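Local coordinates for 223aa long hypothetical arylmalonate decarboxylase (Sulfolobus tokodaii, PDB 2DGD), which is of unestablished function but may, like its arylmalonate decarboxylase relatives, release carbon dioxide from substituted malonates, and assembles as an octamer, at residues F52-K57 against V84-I89; G114-I118 against D140-I145; D149-T153 against T180-T184. One frame throughout, in Å; residues are numbered along the deposited sequence.

Contact 1. Residues F52-K57 against V84-I89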
ATOM      1  N   PHE A  52     -30.520 -42.579  -5.137  1.00 58.73           N
ATOM      2  CA  PHE A  52     -29.496 -41.673  -4.644  1.00 54.99           C
ATOM      3  C   PHE A  52     -28.182 -41.968  -5.353  1.00 53.64           C
ATOM      4  O   PHE A  52     -27.615 -41.098  -6.008  1.00 54.67           O
ATOM      5  CB  PHE A  52     -29.343 -41.859  -3.130  1.00 53.04           C
ATOM      6  CG  PHE A  52     -28.249 -41.036  -2.515  1.00 50.70           C
ATOM      7  CD1 PHE A  52     -27.201 -41.650  -1.838  1.00 50.06           C
ATOM      8  CD2 PHE A  52     -28.268 -39.651  -2.598  1.00 49.67           C
ATOM      9  CE1 PHE A  52     -26.192 -40.898  -1.253  1.00 49.68           C
ATOM     10  CE2 PHE A  52     -27.261 -38.889  -2.017  1.00 49.30           C
ATOM     11  CZ  PHE A  52     -26.221 -39.513  -1.343  1.00 49.58           C
ATOM     12  N   GLU A  53     -27.712 -43.204  -5.239  1.00 51.94           N
ATOM     13  CA  GLU A  53     -26.458 -43.600  -5.868  1.00 51.54           C
ATOM     14  C   GLU A  53     -26.392 -43.296  -7.367  1.00 50.25           C
ATOM     15  O   GLU A  53     -25.339 -42.944  -7.892  1.00 50.04           O
ATOM     16  CB  GLU A  53     -26.205 -45.088  -5.616  1.00 51.45           C
ATOM     17  CG  GLU A  53     -24.948 -45.643  -6.263  1.00 52.94           C
ATOM     18  CD  GLU A  53     -24.433 -46.875  -5.533  1.00 56.13           C
ATOM     19  OE1 GLU A  53     -25.236 -47.495  -4.793  1.00 56.32           O
ATOM     20  OE2 GLU A  53     -23.237 -47.227  -5.699  1.00 56.70           O
ATOM     21  N   LYS A  54     -27.516 -43.422  -8.059  1.00 49.72           N
ATOM     22  CA  LYS A  54     -27.537 -43.154  -9.489  1.00 49.11           C
ATOM     23  C   LYS A  54     -27.363 -41.662  -9.761  1.00 48.31           C
ATOM     24  O   LYS A  54     -26.607 -41.268 -10.651  1.00 48.77           O
ATOM     25  CB  LYS A  54     -28.848 -43.645 -10.101  1.00 50.15           C
ATOM     26  CG  LYS A  54     -28.835 -43.669 -11.619  1.00 52.78           C
ATOM     27  CD  LYS A  54     -30.193 -44.049 -12.194  1.00 54.59           C
ATOM     28  CE  LYS A  54     -31.236 -42.984 -11.895  1.00 56.10           C
ATOM     29  NZ  LYS A  54     -32.564 -43.311 -12.493  1.00 57.49           N
ATOM     30  N   GLU A  55     -28.066 -40.834  -8.996  1.00 47.21           N
ATOM     31  CA  GLU A  55     -27.975 -39.388  -9.159  1.00 46.95           C
ATOM     32  C   GLU A  55     -26.610 -38.890  -8.703  1.00 45.08           C
ATOM     33  O   GLU A  55     -26.040 -37.970  -9.290  1.00 44.43           O
ATOM     34  CB  GLU A  55     -29.079 -38.692  -8.360  1.00 49.10           C
ATOM     35  CG  GLU A  55     -30.483 -38.940  -8.905  1.00 54.47           C
ATOM     36  CD  GLU A  55     -31.586 -38.275  -8.077  1.00 57.19           C
ATOM     37  OE1 GLU A  55     -31.591 -37.029  -7.959  1.00 58.82           O
ATOM     38  OE2 GLU A  55     -32.458 -39.001  -7.546  1.00 58.98           O
ATOM     39  N   LEU A  56     -26.088 -39.508  -7.652  1.00 43.35           N
ATOM     40  CA  LEU A  56     -24.791 -39.136  -7.119  1.00 41.43           C
ATOM     41  C   LEU A  56     -23.714 -39.425  -8.154  1.00 40.64           C
ATOM     42  O   LEU A  56     -22.835 -38.598  -8.386  1.00 40.33           O
ATOM     43  CB  LEU A  56     -24.504 -39.919  -5.836  1.00 41.69           C
ATOM     44  CG  LEU A  56     -23.240 -39.523  -5.070  1.00 42.16           C
ATOM     45  CD1 LEU A  56     -23.383 -38.106  -4.554  1.00 41.84           C
ATOM     46  CD2 LEU A  56     -23.014 -40.473  -3.919  1.00 41.64           C
ATOM     47  N   LYS A  57     -23.792 -40.594  -8.782  1.00 39.87           N
ATOM     48  CA  LYS A  57     -22.812 -40.975  -9.790  1.00 39.32           C
ATOM     49  C   LYS A  57     -22.877 -40.026 -10.980  1.00 38.39           C
ATOM     50  O   LYS A  57     -21.848 -39.697 -11.573  1.00 38.88           O
ATOM     51  CB  LYS A  57     -23.055 -42.406 -10.269  1.00 40.90           C
ATOM     52  CG  LYS A  57     -21.835 -43.041 -10.939  1.00 46.12           C
ATOM     53  CD  LYS A  57     -22.135 -44.430 -11.528  1.00 49.55           C
ATOM     54  CE  LYS A  57     -22.771 -45.387 -10.505  1.00 51.78           C
ATOM     55  NZ  LYS A  57     -21.898 -45.678  -9.323  1.00 53.75           N
ATOM     56  N   VAL A  84     -21.993 -45.069   0.824  1.00 45.09           N
ATOM     57  CA  VAL A  84     -22.456 -45.038  -0.559  1.00 44.99           C
ATOM     58  C   VAL A  84     -21.707 -43.943  -1.305  1.00 44.12           C
ATOM     59  O   VAL A  84     -21.255 -44.139  -2.430  1.00 44.32           O
ATOM     60  CB  VAL A  84     -23.976 -44.747  -0.643  1.00 45.82           C
ATOM     61  CG1 VAL A  84     -24.422 -44.650  -2.108  1.00 44.95           C
ATOM     62  CG2 VAL A  84     -24.751 -45.842   0.075  1.00 45.02           C
ATOM     63  N   ILE A  85     -21.586 -42.790  -0.653  1.00 43.19           N
ATOM     64  CA  ILE A  85     -20.898 -41.633  -1.207  1.00 41.16           C
ATOM     65  C   ILE A  85     -19.423 -41.946  -1.454  1.00 41.17           C
ATOM     66  O   ILE A  85     -18.896 -41.683  -2.537  1.00 41.38           O
ATOM     67  CB  ILE A  85     -21.018 -40.434  -0.243  1.00 40.47           C
ATOM     68  CG1 ILE A  85     -22.502 -40.128   0.004  1.00 40.26           C
ATOM     69  CG2 ILE A  85     -20.309 -39.221  -0.820  1.00 40.17           C
ATOM     70  CD1 ILE A  85     -22.763 -39.055   1.045  1.00 38.66           C
ATOM     71  N   LYS A  86     -18.762 -42.514  -0.450  1.00 40.84           N
ATOM     72  CA  LYS A  86     -17.347 -42.867  -0.556  1.00 40.39           C
ATOM     73  C   LYS A  86     -17.151 -43.873  -1.691  1.00 40.65           C
ATOM     74  O   LYS A  86     -16.133 -43.868  -2.376  1.00 40.21           O
ATOM     75  CB  LYS A  86     -16.868 -43.491   0.755  1.00 40.15           C
ATOM     76  CG  LYS A  86     -17.339 -42.774   2.007  1.00 38.68           C
ATOM     77  CD  LYS A  86     -16.458 -41.598   2.344  1.00 39.85           C
ATOM     78  CE  LYS A  86     -15.485 -41.940   3.463  1.00 39.86           C
ATOM     79  NZ  LYS A  86     -16.200 -42.160   4.749  1.00 39.40           N
ATOM     80  N   ARG A  87     -18.143 -44.738  -1.875  1.00 41.58           N
ATOM     81  CA  ARG A  87     -18.107 -45.767  -2.906  1.00 41.97           C
ATOM     82  C   ARG A  87     -18.128 -45.163  -4.304  1.00 41.39           C
ATOM     83  O   ARG A  87     -17.318 -45.521  -5.163  1.00 43.49           O
ATOM     84  CB  ARG A  87     -19.303 -46.706  -2.741  1.00 43.58           C
ATOM     85  CG  ARG A  87     -19.340 -47.871  -3.730  1.00 47.74           C
ATOM     86  CD  ARG A  87     -20.760 -48.414  -3.842  1.00 49.96           C
ATOM     87  NE  ARG A  87     -21.323 -48.687  -2.522  1.00 54.07           N
ATOM     88  CZ  ARG A  87     -22.625 -48.761  -2.265  1.00 56.14           C
ATOM     89  NH1 ARG A  87     -23.054 -49.016  -1.029  1.00 56.16           N
ATOM     90  NH2 ARG A  87     -23.501 -48.570  -3.244  1.00 56.68           N
ATOM     91  N   VAL A  88     -19.063 -44.248  -4.530  1.00 39.10           N
ATOM     92  CA  VAL A  88     -19.207 -43.598  -5.821  1.00 37.50           C
ATOM     93  C   VAL A  88     -18.079 -42.617  -6.101  1.00 38.34           C
ATOM     94  O   VAL A  88     -17.535 -42.585  -7.204  1.00 39.52           O
ATOM     95  CB  VAL A  88     -20.538 -42.819  -5.904  1.00 36.80           C
ATOM     96  CG1 VAL A  88     -20.739 -42.276  -7.310  1.00 36.84           C
ATOM     97  CG2 VAL A  88     -21.691 -43.712  -5.506  1.00 34.55           C
ATOM     98  N   ILE A  89     -17.724 -41.817  -5.100  1.00 38.56           N
ATOM     99  CA  ILE A  89     -16.680 -40.809  -5.261  1.00 38.03           C
ATOM    100  C   ILE A  89     -15.415 -41.117  -4.474  1.00 38.57           C
ATOM    101  O   ILE A  89     -15.344 -40.873  -3.270  1.00 37.39           O
ATOM    102  CB  ILE A  89     -17.207 -39.422  -4.842  1.00 37.39           C
ATOM    103  CG1 ILE A  89     -18.488 -39.110  -5.617  1.00 37.34           C
ATOM    104  CG2 ILE A  89     -16.162 -38.352  -5.122  1.00 36.68           C
ATOM    105  CD1 ILE A  89     -19.220 -37.885  -5.133  1.00 37.42           C
TER
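Two helices lying side by side on a parallel sheet, a standard element of alpha/beta folds, meet here. Their axes approach to 10.0 Å and cross at -39°. Leu56 and Val88 interlock. Leu56 CD2 drops into a hollow on the opposite helix lined by Ile85 and Val88, reaching 3.6 Å from Ile85 CA and 3.8 Å from Val88 CG2, while its CD1 touches Ile89 CD1 at 4.2 Å. In return Val88 fills the hollow between Glu53, Leu56 and Lys57, with CG1 only 3.5 Å from Lys57 CA. At the N-terminal end, Val84 CG1 settles between Phe52 CD1 (4.1 Å) and Glu53 CB (4.0 Å), and the edge of the Phe52 ring meets Ile85. Tyr72 of strand 69-72 touches Phe52, Leu56 and Ile85, so the apolar seam continues into the sheet. Toward solvent, Arg87 reaches back over the groove: its NH2 lies 2.6 Å from Glu53 OE1 in a salt bridge, and makes a weak 2.8 Å hydrogen bond to Glu53 OE2.

Contact 2. Residues G114-I118 against D140-I145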
ATOM      1  N   GLY A 114     -23.089 -24.250  17.205  1.00 20.82           N
ATOM      2  CA  GLY A 114     -24.006 -23.267  16.666  1.00 20.72           C
ATOM      3  C   GLY A 114     -24.561 -23.804  15.360  1.00 20.96           C
ATOM      4  O   GLY A 114     -23.817 -24.385  14.577  1.00 21.34           O
ATOM      5  N   THR A 115     -25.859 -23.633  15.123  1.00 21.53           N
ATOM      6  CA  THR A 115     -26.476 -24.115  13.885  1.00 22.44           C
ATOM      7  C   THR A 115     -27.492 -23.106  13.347  1.00 23.45           C
ATOM      8  O   THR A 115     -27.834 -22.129  14.013  1.00 24.14           O
ATOM      9  CB  THR A 115     -27.233 -25.455  14.086  1.00 21.75           C
ATOM     10  OG1 THR A 115     -28.552 -25.188  14.570  1.00 22.39           O
ATOM     11  CG2 THR A 115     -26.524 -26.338  15.080  1.00 20.66           C
ATOM     12  N   PRO A 116     -27.967 -23.318  12.115  1.00 24.01           N
ATOM     13  CA  PRO A 116     -28.945 -22.382  11.566  1.00 25.24           C
ATOM     14  C   PRO A 116     -30.352 -22.978  11.669  1.00 26.47           C
ATOM     15  O   PRO A 116     -31.339 -22.327  11.338  1.00 25.97           O
ATOM     16  CB  PRO A 116     -28.483 -22.240  10.125  1.00 24.27           C
ATOM     17  CG  PRO A 116     -28.088 -23.637   9.793  1.00 23.84           C
ATOM     18  CD  PRO A 116     -27.342 -24.111  11.040  1.00 23.82           C
ATOM     19  N   TYR A 117     -30.421 -24.215  12.155  1.00 28.35           N
ATOM     20  CA  TYR A 117     -31.673 -24.964  12.281  1.00 30.69           C
ATOM     21  C   TYR A 117     -32.593 -24.583  13.433  1.00 32.02           C
ATOM     22  O   TYR A 117     -32.282 -23.720  14.249  1.00 32.60           O
ATOM     23  CB  TYR A 117     -31.372 -26.456  12.411  1.00 30.84           C
ATOM     24  CG  TYR A 117     -30.256 -26.948  11.531  1.00 31.51           C
ATOM     25  CD1 TYR A 117     -30.305 -26.783  10.152  1.00 32.21           C
ATOM     26  CD2 TYR A 117     -29.152 -27.595  12.079  1.00 32.84           C
ATOM     27  CE1 TYR A 117     -29.284 -27.254   9.334  1.00 33.34           C
ATOM     28  CE2 TYR A 117     -28.125 -28.070  11.278  1.00 33.76           C
ATOM     29  CZ  TYR A 117     -28.195 -27.899   9.906  1.00 34.52           C
ATOM     30  OH  TYR A 117     -27.187 -28.398   9.112  1.00 34.97           O
ATOM     31  N   ILE A 118     -33.724 -25.282  13.493  1.00 32.81           N
ATOM     32  CA  ILE A 118     -34.721 -25.077  14.533  1.00 33.88           C
ATOM     33  C   ILE A 118     -34.538 -26.132  15.618  1.00 34.52           C
ATOM     34  O   ILE A 118     -34.055 -27.227  15.345  1.00 33.90           O
ATOM     35  CB  ILE A 118     -36.149 -25.182  13.960  1.00 34.07           C
ATOM     36  CG1 ILE A 118     -36.299 -26.491  13.185  1.00 33.94           C
ATOM     37  CG2 ILE A 118     -36.450 -23.989  13.066  1.00 30.84           C
ATOM     38  CD1 ILE A 118     -37.679 -26.696  12.607  1.00 33.87           C
ATOM     39  N   ASP A 140     -27.093 -23.608  20.266  1.00 27.40           N
ATOM     40  CA  ASP A 140     -28.196 -22.735  19.876  1.00 26.12           C
ATOM     41  C   ASP A 140     -28.303 -22.770  18.350  1.00 25.87           C
ATOM     42  O   ASP A 140     -27.367 -23.184  17.668  1.00 25.26           O
ATOM     43  CB  ASP A 140     -27.955 -21.298  20.362  1.00 25.23           C
ATOM     44  CG  ASP A 140     -29.232 -20.458  20.376  1.00 26.80           C
ATOM     45  OD1 ASP A 140     -29.152 -19.244  20.675  1.00 28.01           O
ATOM     46  OD2 ASP A 140     -30.319 -21.010  20.091  1.00 26.69           O
ATOM     47  N   GLY A 141     -29.451 -22.349  17.822  1.00 25.74           N
ATOM     48  CA  GLY A 141     -29.656 -22.349  16.385  1.00 24.03           C
ATOM     49  C   GLY A 141     -30.383 -21.099  15.933  1.00 24.25           C
ATOM     50  O   GLY A 141     -30.998 -20.416  16.746  1.00 24.41           O
ATOM     51  N   LEU A 142     -30.315 -20.794  14.640  1.00 24.45           N
ATOM     52  CA  LEU A 142     -30.972 -19.609  14.101  1.00 24.28           C
ATOM     53  C   LEU A 142     -32.446 -19.871  13.836  1.00 24.68           C
ATOM     54  O   LEU A 142     -33.202 -18.952  13.535  1.00 25.31           O
ATOM     55  CB  LEU A 142     -30.293 -19.163  12.805  1.00 23.39           C
ATOM     56  CG  LEU A 142     -28.826 -18.745  12.905  1.00 21.99           C
ATOM     57  CD1 LEU A 142     -28.287 -18.446  11.510  1.00 20.41           C
ATOM     58  CD2 LEU A 142     -28.701 -17.538  13.812  1.00 18.85           C
ATOM     59  N   GLY A 143     -32.843 -21.136  13.938  1.00 26.04           N
ATOM     60  CA  GLY A 143     -34.226 -21.515  13.716  1.00 25.45           C
ATOM     61  C   GLY A 143     -34.737 -21.250  12.319  1.00 26.86           C
ATOM     62  O   GLY A 143     -35.821 -20.692  12.156  1.00 28.27           O
ATOM     63  N   LYS A 144     -33.963 -21.634  11.305  1.00 27.78           N
ATOM     64  CA  LYS A 144     -34.370 -21.441   9.914  1.00 27.60           C
ATOM     65  C   LYS A 144     -34.635 -22.797   9.291  1.00 28.57           C
ATOM     66  O   LYS A 144     -34.213 -23.825   9.823  1.00 27.55           O
ATOM     67  CB  LYS A 144     -33.290 -20.702   9.118  1.00 26.47           C
ATOM     68  CG  LYS A 144     -33.122 -19.249   9.511  1.00 27.12           C
ATOM     69  CD  LYS A 144     -32.150 -18.526   8.596  1.00 28.09           C
ATOM     70  CE  LYS A 144     -32.015 -17.058   8.985  1.00 27.78           C
ATOM     71  NZ  LYS A 144     -31.073 -16.323   8.091  1.00 26.97           N
ATOM     72  N   ILE A 145     -35.332 -22.799   8.160  1.00 30.33           N
ATOM     73  CA  ILE A 145     -35.669 -24.044   7.484  1.00 32.21           C
ATOM     74  C   ILE A 145     -35.195 -24.095   6.038  1.00 32.16           C
ATOM     75  O   ILE A 145     -34.569 -25.066   5.621  1.00 32.85           O
ATOM     76  CB  ILE A 145     -37.186 -24.271   7.507  1.00 33.41           C
ATOM     77  CG1 ILE A 145     -37.687 -24.286   8.948  1.00 34.08           C
ATOM     78  CG2 ILE A 145     -37.524 -25.575   6.820  1.00 34.81           C
ATOM     79  CD1 ILE A 145     -39.195 -24.314   9.061  1.00 35.42           C
TER
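Pro116 lays its ring beside Leu142, CB to CD1 4.0 Å, and both continue into a wider apolar patch: Pro116 also touches Ile150 and Leu182, Leu142 the helix 155-163. Behind this pair the two strands run parallel. Asp140 O receives Thr115 N at 3.0 Å, and Thr115 O receives Leu142 N at 2.9 Å. Beyond the bridges Gly114-Asp140 and Thr115-Gly141 both segments turn, and backbone hydrogen bonding carries on: Tyr117 O accepts from Gly143 N (2.7 Å) and Pro116 O from Lys144 N (2.7 Å). Thr115 starts the bend with an ST turn, its OG1 taking Tyr117 N at 3.2 Å while also bonding to Thr122. Such closeness depends on glycine at 141, where a CB would collide with Tyr117 O and Thr115 OG1; at Gly143 the positive phi favours glycine too. Ile118 CG2 then lies 3.3 Å from Gly143 C. Strand 110-115, helix 119-130 and strand 135-141 thus form a beta-alpha-beta crossover, joined here at the carboxyl ends of its adjacent parallel strands.

Contact 3. Residues D149-T153 against T180-T184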
ATOM      1  N   ASP A 149     -32.735 -19.087   2.807  1.00 31.87           N
ATOM      2  CA  ASP A 149     -32.866 -18.230   3.973  1.00 31.97           C
ATOM      3  C   ASP A 149     -31.596 -18.380   4.808  1.00 31.21           C
ATOM      4  O   ASP A 149     -31.031 -17.396   5.286  1.00 31.44           O
ATOM      5  CB  ASP A 149     -34.091 -18.644   4.793  1.00 33.09           C
ATOM      6  CG  ASP A 149     -34.295 -17.778   6.024  1.00 34.10           C
ATOM      7  OD1 ASP A 149     -35.052 -18.196   6.927  1.00 34.39           O
ATOM      8  OD2 ASP A 149     -33.708 -16.680   6.089  1.00 34.60           O
ATOM      9  N   ILE A 150     -31.153 -19.621   4.974  1.00 28.66           N
ATOM     10  CA  ILE A 150     -29.947 -19.898   5.736  1.00 27.47           C
ATOM     11  C   ILE A 150     -28.757 -19.194   5.101  1.00 27.82           C
ATOM     12  O   ILE A 150     -27.967 -18.554   5.796  1.00 28.65           O
ATOM     13  CB  ILE A 150     -29.677 -21.411   5.795  1.00 26.90           C
ATOM     14  CG1 ILE A 150     -30.820 -22.096   6.551  1.00 26.62           C
ATOM     15  CG2 ILE A 150     -28.339 -21.689   6.462  1.00 25.09           C
ATOM     16  CD1 ILE A 150     -30.712 -23.588   6.619  1.00 25.15           C
ATOM     17  N   SER A 151     -28.644 -19.303   3.780  1.00 27.63           N
ATOM     18  CA  SER A 151     -27.553 -18.681   3.036  1.00 27.39           C
ATOM     19  C   SER A 151     -27.527 -17.170   3.213  1.00 27.92           C
ATOM     20  O   SER A 151     -26.456 -16.554   3.226  1.00 29.48           O
ATOM     21  CB  SER A 151     -27.677 -18.998   1.544  1.00 27.27           C
ATOM     22  OG  SER A 151     -27.530 -20.382   1.285  1.00 28.08           O
ATOM     23  N   ASN A 152     -28.705 -16.571   3.344  1.00 26.64           N
ATOM     24  CA  ASN A 152     -28.793 -15.129   3.504  1.00 25.52           C
ATOM     25  C   ASN A 152     -28.340 -14.603   4.861  1.00 25.06           C
ATOM     26  O   ASN A 152     -28.314 -13.397   5.071  1.00 27.09           O
ATOM     27  CB  ASN A 152     -30.222 -14.663   3.240  1.00 25.71           C
ATOM     28  CG  ASN A 152     -30.655 -14.903   1.816  1.00 24.66           C
ATOM     29  OD1 ASN A 152     -29.861 -14.779   0.903  1.00 25.62           O
ATOM     30  ND2 ASN A 152     -31.919 -15.231   1.620  1.00 26.68           N
ATOM     31  N   THR A 153     -27.974 -15.490   5.780  1.00 23.34           N
ATOM     32  CA  THR A 153     -27.562 -15.055   7.108  1.00 21.31           C
ATOM     33  C   THR A 153     -26.327 -14.160   7.100  1.00 20.69           C
ATOM     34  O   THR A 153     -25.258 -14.546   6.614  1.00 19.73           O
ATOM     35  CB  THR A 153     -27.296 -16.253   8.014  1.00 22.30           C
ATOM     36  OG1 THR A 153     -28.419 -17.139   7.968  1.00 20.93           O
ATOM     37  CG2 THR A 153     -27.066 -15.787   9.455  1.00 20.87           C
ATOM     38  N   THR A 180     -23.210 -26.081   5.520  1.00 24.04           N
ATOM     39  CA  THR A 180     -22.399 -25.457   4.492  1.00 22.95           C
ATOM     40  C   THR A 180     -23.122 -24.336   3.773  1.00 22.64           C
ATOM     41  O   THR A 180     -22.520 -23.648   2.952  1.00 22.37           O
ATOM     42  CB  THR A 180     -21.945 -26.480   3.444  1.00 22.81           C
ATOM     43  OG1 THR A 180     -23.093 -27.043   2.800  1.00 23.10           O
ATOM     44  CG2 THR A 180     -21.130 -27.577   4.093  1.00 22.15           C
ATOM     45  N   ALA A 181     -24.405 -24.150   4.072  1.00 23.18           N
ATOM     46  CA  ALA A 181     -25.181 -23.076   3.433  1.00 23.47           C
ATOM     47  C   ALA A 181     -24.817 -21.710   4.033  1.00 23.45           C
ATOM     48  O   ALA A 181     -25.017 -20.671   3.408  1.00 23.21           O
ATOM     49  CB  ALA A 181     -26.663 -23.330   3.587  1.00 22.00           C
ATOM     50  N   LEU A 182     -24.285 -21.721   5.252  1.00 22.69           N
ATOM     51  CA  LEU A 182     -23.871 -20.495   5.911  1.00 21.24           C
ATOM     52  C   LEU A 182     -22.517 -20.045   5.379  1.00 21.48           C
ATOM     53  O   LEU A 182     -21.594 -20.848   5.246  1.00 23.51           O
ATOM     54  CB  LEU A 182     -23.747 -20.718   7.417  1.00 20.26           C
ATOM     55  CG  LEU A 182     -25.009 -20.813   8.277  1.00 20.40           C
ATOM     56  CD1 LEU A 182     -24.612 -21.154   9.710  1.00 17.56           C
ATOM     57  CD2 LEU A 182     -25.781 -19.498   8.232  1.00 17.59           C
ATOM     58  N   SER A 183     -22.402 -18.765   5.055  1.00 20.08           N
ATOM     59  CA  SER A 183     -21.134 -18.225   4.592  1.00 19.14           C
ATOM     60  C   SER A 183     -20.434 -17.774   5.871  1.00 19.99           C
ATOM     61  O   SER A 183     -20.766 -16.724   6.443  1.00 19.47           O
ATOM     62  CB  SER A 183     -21.365 -17.037   3.679  1.00 17.11           C
ATOM     63  OG  SER A 183     -20.132 -16.436   3.349  1.00 18.34           O
ATOM     64  N   THR A 184     -19.476 -18.576   6.321  1.00 19.60           N
ATOM     65  CA  THR A 184     -18.771 -18.304   7.563  1.00 20.04           C
ATOM     66  C   THR A 184     -17.364 -17.747   7.433  1.00 20.18           C
ATOM     67  O   THR A 184     -16.690 -17.536   8.431  1.00 20.29           O
ATOM     68  CB  THR A 184     -18.709 -19.583   8.404  1.00 19.81           C
ATOM     69  OG1 THR A 184     -18.217 -20.655   7.589  1.00 18.83           O
ATOM     70  CG2 THR A 184     -20.089 -19.949   8.914  1.00 18.87           C
TER
HETATM   71  O   HOH W   1     -24.570 -17.065   5.507  1.00 32.22           O
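Thr180, in the loop that follows strand 174-177, turns its side chain from the 149-153 segment and has its OG1 bonded to Gly73 O. Ala181 makes the first touch: its CB meets Ile150 CG2 at 3.7 Å, and its carbonyl O lies 3.2 Å from Ser151 CA in a CA-H...O contact, so the backbones come close, with 5.0 Å between the two CA atoms. Leu182 reaches further along the end of helix 147-151. Its CD2 lies 3.8 Å from Ile150 CG2, 3.4 Å from Ile150 O and 3.5 Å from Thr153 OG1, covering the point where Thr153 OG1 donates to Ile150 O over 2.6 Å. At Ser183 the contact becomes water-mediated: one water accepts from Ser183 N (2.8 Å) and donates to Ser151 O (3.0 Å) and Thr153 O (2.8 Å), linking the loop to the end of the helix. Ser183 OG and Thr184 N turn instead to Asp22, and Pro2 of a second subunit packs on Ser183. The buried loop is thus enclosed by helix 147-151, helix 155-163 behind Leu182, helix 19-26 beside Thr180 and Ser183, and strand 174-177, whose Ile177 touches Leu182 and Thr184.

In the fold
From the N terminus, the chain first forms most of the three-stranded sheet; contact 1 then closes a loop of 26 residues containing strand 69-72, joining helix 49-63 to helix 82-88 in that half. Contact 2 closes the helix 119-130 crossover in the four-stranded sheet, and contact 3 brings the loop after strand 174-177 back to helix 147-151. The three follow in series, neither nested nor crossed. Contact 1 stands apart, its nearest atoms about 14 Å from contact 2 and about 12 Å from contact 3. Contacts 2 and 3 touch: Lys144 NZ lies 2.8 Å from Thr153 OG1 and forms a salt bridge with Asp149 OD2 at 3.3 Å.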